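Side-chain contacts in 11S globulin (Wrightia tinctoria, PDB 5WXU), which probably serves as a hexameric seed storage protein and also binds the plant hormone auxin, indole-3-acetic acid: residues Q76-D81 against L385-Q390; A352-Y357 against Y392-Q397. All blocks are in the same frame, centred on the assembly; numbering follows the deposited sequence.

Following the chain from the N terminus, residues 76-81 in the first cupin unit come first and meet 385-390 in the second, so contact 1 closes a loop of about 300 residues and ties the two cupin units together. Contact 2 closes a short loop of about 35 residues, from 352-357 to 392-397, across the second barrel. The segments alternate and the two loops cross. Strands 385-388 and 354-359 are sheet neighbours, with backbone hydrogen bonds between F386 and S356 and between I388 and S354, which couple the contacts directly. I388 also packs against the ring of Y394, and both contacts lie beside a second subunit.

Contact 1: Q76-D81 against L385-Q390; sequences QCAGID and LFIIPQ
C77 places its SG opposite the backbone N (chi1 164°), which sends the sulfur from the last turn of a helix toward P389, while I387, with chi1 -76°, holds CG2 anti to its own N and presents that methyl to A78. The sulfur meets the proline ring along its CB-CG side, 4.0 Å from P389 CG and 4.1 Å from P389 CB. One residue further on, A78 CB touches I387 CG2 at 3.9 Å, methyl against methyl. Neither pair involves a hydrogen bond; this is a small, fully buried apolar contact, and the backbones come nearest where A78 CA lies 6.6 Å from P389 CA. I80 faces L385 without touching it. Between A78 and I80 the chain turns at G79, whose positive phi (76°) ends the helix and leads into the next strand. C77 SG is bridged to C44 in a disulfide, which restrains the atom packed on P389. On a neighbouring subunit L193 packs on P389, and Q390 hydrogen-bonds to the backbone of Q192 and E190 there, so the contact lies close to a subunit interface. Within the bicupin fold, the end of helix 73-78, from the first cupin unit, packs through A78 on I387 of strand 385-388 and through C77 on P389 just beyond it; strand 80-87 starts right after the helix. Strand 385-388 pairs antiparallel with strand 354-359 at the edge of a second-unit sheet, where L385 hydrogen-bonds with the backbone of L52.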
# COMPACT_ATOMS: atom_id res chain seq x y z
N GLN B 76 -26.93 10.72 -15.65
CA GLN B 76 -26.29 9.63 -16.36
C GLN B 76 -24.83 9.89 -16.57
O GLN B 76 -24.05 8.95 -16.44
CB GLN B 76 -26.91 9.40 -17.72
CG GLN B 76 -28.35 9.02 -17.62
CD GLN B 76 -28.61 7.61 -18.00
OE1 GLN B 76 -29.33 6.89 -17.27
NE2 GLN B 76 -28.10 7.20 -19.15
N CYS B 77 -24.46 11.14 -16.89
CA CYS B 77 -23.04 11.55 -17.08
C CYS B 77 -22.25 11.40 -15.74
O CYS B 77 -21.15 10.83 -15.70
CB CYS B 77 -22.91 13.02 -17.56
SG CYS B 77 -21.26 13.74 -17.37
N ALA B 78 -22.87 11.82 -14.64
CA ALA B 78 -22.21 11.79 -13.36
C ALA B 78 -22.19 10.39 -12.74
O ALA B 78 -21.40 10.13 -11.82
CB ALA B 78 -22.85 12.74 -12.40
N GLY B 79 -23.04 9.50 -13.24
CA GLY B 79 -23.06 8.16 -12.75
C GLY B 79 -23.74 8.04 -11.40
O GLY B 79 -23.32 7.25 -10.58
N ILE B 80 -24.74 8.88 -11.15
CA ILE B 80 -25.32 8.92 -9.81
C ILE B 80 -26.83 8.80 -9.82
O ILE B 80 -27.45 9.11 -10.86
CB ILE B 80 -24.89 10.18 -9.00
CG1 ILE B 80 -25.33 11.48 -9.63
CG2 ILE B 80 -23.40 10.22 -8.64
CD1 ILE B 80 -26.54 12.02 -8.84
N ASP B 81 -27.37 8.37 -8.68
CA ASP B 81 -28.79 8.60 -8.34
C ASP B 81 -28.86 9.54 -7.17
O ASP B 81 -27.97 9.56 -6.29
CB ASP B 81 -29.54 7.32 -8.04
CG ASP B 81 -30.05 6.69 -9.33
OD1 ASP B 81 -30.38 7.42 -10.30
OD2 ASP B 81 -30.09 5.47 -9.40
N LEU B 385 -30.75 20.48 -6.95
CA LEU B 385 -29.52 19.77 -7.22
C LEU B 385 -28.87 20.28 -8.50
O LEU B 385 -29.56 20.53 -9.49
CB LEU B 385 -29.86 18.29 -7.41
CG LEU B 385 -28.75 17.22 -7.26
CD1 LEU B 385 -28.44 17.01 -5.78
CD2 LEU B 385 -29.12 15.90 -7.95
N PHE B 386 -27.54 20.35 -8.55
CA PHE B 386 -26.82 20.68 -9.81
C PHE B 386 -25.53 19.90 -9.96
O PHE B 386 -24.82 19.64 -8.92
CB PHE B 386 -26.58 22.20 -10.09
CG PHE B 386 -25.83 22.96 -9.06
CD1 PHE B 386 -24.45 23.12 -9.18
CD2 PHE B 386 -26.46 23.60 -8.01
CE1 PHE B 386 -23.72 23.85 -8.28
CE2 PHE B 386 -25.73 24.30 -7.08
CZ PHE B 386 -24.34 24.47 -7.24
N ILE B 387 -25.31 19.44 -11.19
CA ILE B 387 -24.17 18.58 -11.54
C ILE B 387 -23.20 19.40 -12.37
O ILE B 387 -23.60 20.02 -13.32
CB ILE B 387 -24.62 17.31 -12.30
CG1 ILE B 387 -25.27 16.27 -11.40
CG2 ILE B 387 -23.43 16.57 -12.87
CD1 ILE B 387 -26.27 16.74 -10.47
N ILE B 388 -21.93 19.45 -11.97
CA ILE B 388 -20.86 20.02 -12.73
C ILE B 388 -19.88 18.88 -13.10
O ILE B 388 -19.16 18.42 -12.20
CB ILE B 388 -20.14 21.14 -12.04
CG1 ILE B 388 -21.12 22.26 -11.72
CG2 ILE B 388 -19.11 21.72 -12.97
CD1 ILE B 388 -20.70 23.13 -10.63
N PRO B 389 -19.89 18.44 -14.34
CA PRO B 389 -18.89 17.37 -14.72
C PRO B 389 -17.45 17.82 -14.59
O PRO B 389 -17.13 19.02 -14.68
CB PRO B 389 -19.20 17.08 -16.20
CG PRO B 389 -20.65 17.58 -16.39
CD PRO B 389 -20.70 18.81 -15.51
N GLN B 390 -16.58 16.85 -14.33
CA GLN B 390 -15.13 16.97 -14.43
C GLN B 390 -14.66 17.90 -15.54
O GLN B 390 -15.18 17.82 -16.66
CB GLN B 390 -14.57 15.59 -14.67
CG GLN B 390 -13.07 15.54 -14.88
CD GLN B 390 -12.53 14.13 -15.21
OE1 GLN B 390 -13.26 13.16 -15.45
NE2 GLN B 390 -11.19 14.01 -15.19

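Contact 2: A352-Y357 against Y392-Q397; sequences AHSISY and YVYLKQ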
# COMPACT_ATOMS: atom_id res chain seq x y z
N ALA B 352 -12.93 14.62 -10.75
CA ALA B 352 -14.21 14.27 -10.18
C ALA B 352 -15.32 15.03 -10.84
O ALA B 352 -15.09 16.13 -11.30
CB ALA B 352 -14.25 14.47 -8.67
N HIS B 353 -16.51 14.45 -10.81
CA HIS B 353 -17.77 15.21 -10.98
C HIS B 353 -18.25 15.76 -9.65
O HIS B 353 -17.97 15.20 -8.55
CB HIS B 353 -18.85 14.37 -11.55
CG HIS B 353 -18.46 13.65 -12.75
ND1 HIS B 353 -17.91 14.27 -13.84
CD2 HIS B 353 -18.55 12.33 -13.04
CE1 HIS B 353 -17.70 13.35 -14.77
NE2 HIS B 353 -18.06 12.17 -14.30
N SER B 354 -18.95 16.91 -9.70
CA SER B 354 -19.53 17.47 -8.47
C SER B 354 -21.04 17.45 -8.58
O SER B 354 -21.62 17.79 -9.62
CB SER B 354 -19.00 18.88 -8.11
OG SER B 354 -19.32 19.81 -9.12
N ILE B 355 -21.66 17.00 -7.50
CA ILE B 355 -23.12 16.98 -7.37
C ILE B 355 -23.46 17.84 -6.14
O ILE B 355 -23.19 17.46 -4.97
CB ILE B 355 -23.61 15.54 -7.16
CG1 ILE B 355 -23.15 14.63 -8.27
CG2 ILE B 355 -25.12 15.50 -6.99
CD1 ILE B 355 -21.83 13.92 -8.03
N SER B 356 -24.08 19.00 -6.39
CA SER B 356 -24.39 20.00 -5.32
C SER B 356 -25.86 20.09 -5.00
O SER B 356 -26.68 19.95 -5.88
CB SER B 356 -23.94 21.37 -5.71
OG SER B 356 -22.52 21.45 -5.89
N TYR B 357 -26.16 20.22 -3.71
CA TYR B 357 -27.54 20.42 -3.25
C TYR B 357 -27.60 21.71 -2.49
O TYR B 357 -26.82 21.91 -1.60
CB TYR B 357 -27.91 19.29 -2.33
CG TYR B 357 -29.33 19.35 -1.87
CD1 TYR B 357 -30.37 19.11 -2.77
CD2 TYR B 357 -29.64 19.66 -0.57
CE1 TYR B 357 -31.69 19.25 -2.36
CE2 TYR B 357 -30.95 19.71 -0.13
CZ TYR B 357 -31.98 19.49 -1.05
OH TYR B 357 -33.30 19.62 -0.62
N TYR B 392 -15.38 20.88 -16.28
CA TYR B 392 -16.18 22.05 -16.69
C TYR B 392 -15.83 23.21 -15.75
O TYR B 392 -15.73 23.05 -14.54
CB TYR B 392 -17.69 21.75 -16.59
CG TYR B 392 -18.25 20.97 -17.75
CD1 TYR B 392 -17.84 19.65 -18.03
CD2 TYR B 392 -19.32 21.47 -18.50
CE1 TYR B 392 -18.38 18.96 -19.10
CE2 TYR B 392 -19.87 20.77 -19.53
CZ TYR B 392 -19.45 19.50 -19.80
OH TYR B 392 -20.02 18.81 -20.81
N VAL B 393 -15.69 24.42 -16.31
CA VAL B 393 -15.36 25.58 -15.51
C VAL B 393 -16.62 26.15 -14.89
O VAL B 393 -17.68 26.18 -15.54
CB VAL B 393 -14.61 26.62 -16.33
CG1 VAL B 393 -14.33 27.88 -15.54
CG2 VAL B 393 -13.28 26.02 -16.74
N TYR B 394 -16.54 26.58 -13.65
CA TYR B 394 -17.73 27.18 -13.01
C TYR B 394 -17.46 28.27 -12.04
O TYR B 394 -16.43 28.28 -11.38
CB TYR B 394 -18.60 26.12 -12.33
CG TYR B 394 -17.93 25.32 -11.22
CD1 TYR B 394 -16.96 24.40 -11.50
CD2 TYR B 394 -18.39 25.37 -9.93
CE1 TYR B 394 -16.40 23.63 -10.52
CE2 TYR B 394 -17.83 24.61 -8.91
CZ TYR B 394 -16.82 23.73 -9.23
OH TYR B 394 -16.24 22.92 -8.27
N LEU B 395 -18.44 29.16 -11.90
CA LEU B 395 -18.39 30.32 -10.97
C LEU B 395 -19.69 30.38 -10.20
O LEU B 395 -20.71 30.31 -10.83
CB LEU B 395 -18.48 31.66 -11.73
CG LEU B 395 -17.32 32.11 -12.55
CD1 LEU B 395 -17.48 31.51 -13.92
CD2 LEU B 395 -17.26 33.64 -12.52
N LYS B 396 -19.64 30.66 -8.91
CA LYS B 396 -20.81 30.77 -8.06
C LYS B 396 -20.73 32.12 -7.33
O LYS B 396 -19.64 32.53 -6.88
CB LYS B 396 -20.89 29.63 -6.98
CG LYS B 396 -20.66 28.19 -7.47
CD LYS B 396 -20.89 27.10 -6.37
CE LYS B 396 -19.70 26.16 -6.14
NZ LYS B 396 -20.08 24.70 -6.29
N GLN B 397 -21.88 32.80 -7.20
CA GLN B 397 -22.00 33.99 -6.35
C GLN B 397 -23.30 33.90 -5.59
O GLN B 397 -24.36 33.62 -6.20
CB GLN B 397 -22.05 35.25 -7.17
CG GLN B 397 -22.15 36.51 -6.30
CD GLN B 397 -21.85 37.77 -7.05
OE1 GLN B 397 -22.09 37.87 -8.26
NE2 GLN B 397 -21.34 38.77 -6.32
O HOH W 1 -18.22 22.03 -6.71
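Strand residues 354-357 and 393-397 run in roughly the same direction in different sheets of the second cupin beta-barrel and face each other across its interior; even their closest CA atoms, in S356 and K396, are 11.7 Å apart. Long side chains from 392-397 bridge most of that gap. Y394 and K396 reach inward toward S354 and S356, but the polar ends do not bond directly: S356 OG is 4.1 Å from K396 NZ. A water between them lies 2.7 Å from Y394 OH and accepts a weak bond from K396 NZ at 3.3 Å. S354 adopts two conformers, so its weak link to this water is tentative; its OG also bonds weakly to I388 O. Stronger direct partners lie on adjacent strands: Y394 OH bonds N349 OD1 and S356 OG bonds T407 OG1. These hydrogen bonds satisfy both hydroxyls; the ammonium of K396 has the water and, in a long, weak ion pair, E336 as partners. In the lysine chain the chi4 bend (-125°) turns NZ toward the water and S356, and the chi3 bend (-125°) brings K396 CE in plane to the ring edge, 3.7 Å from Y394 CE2.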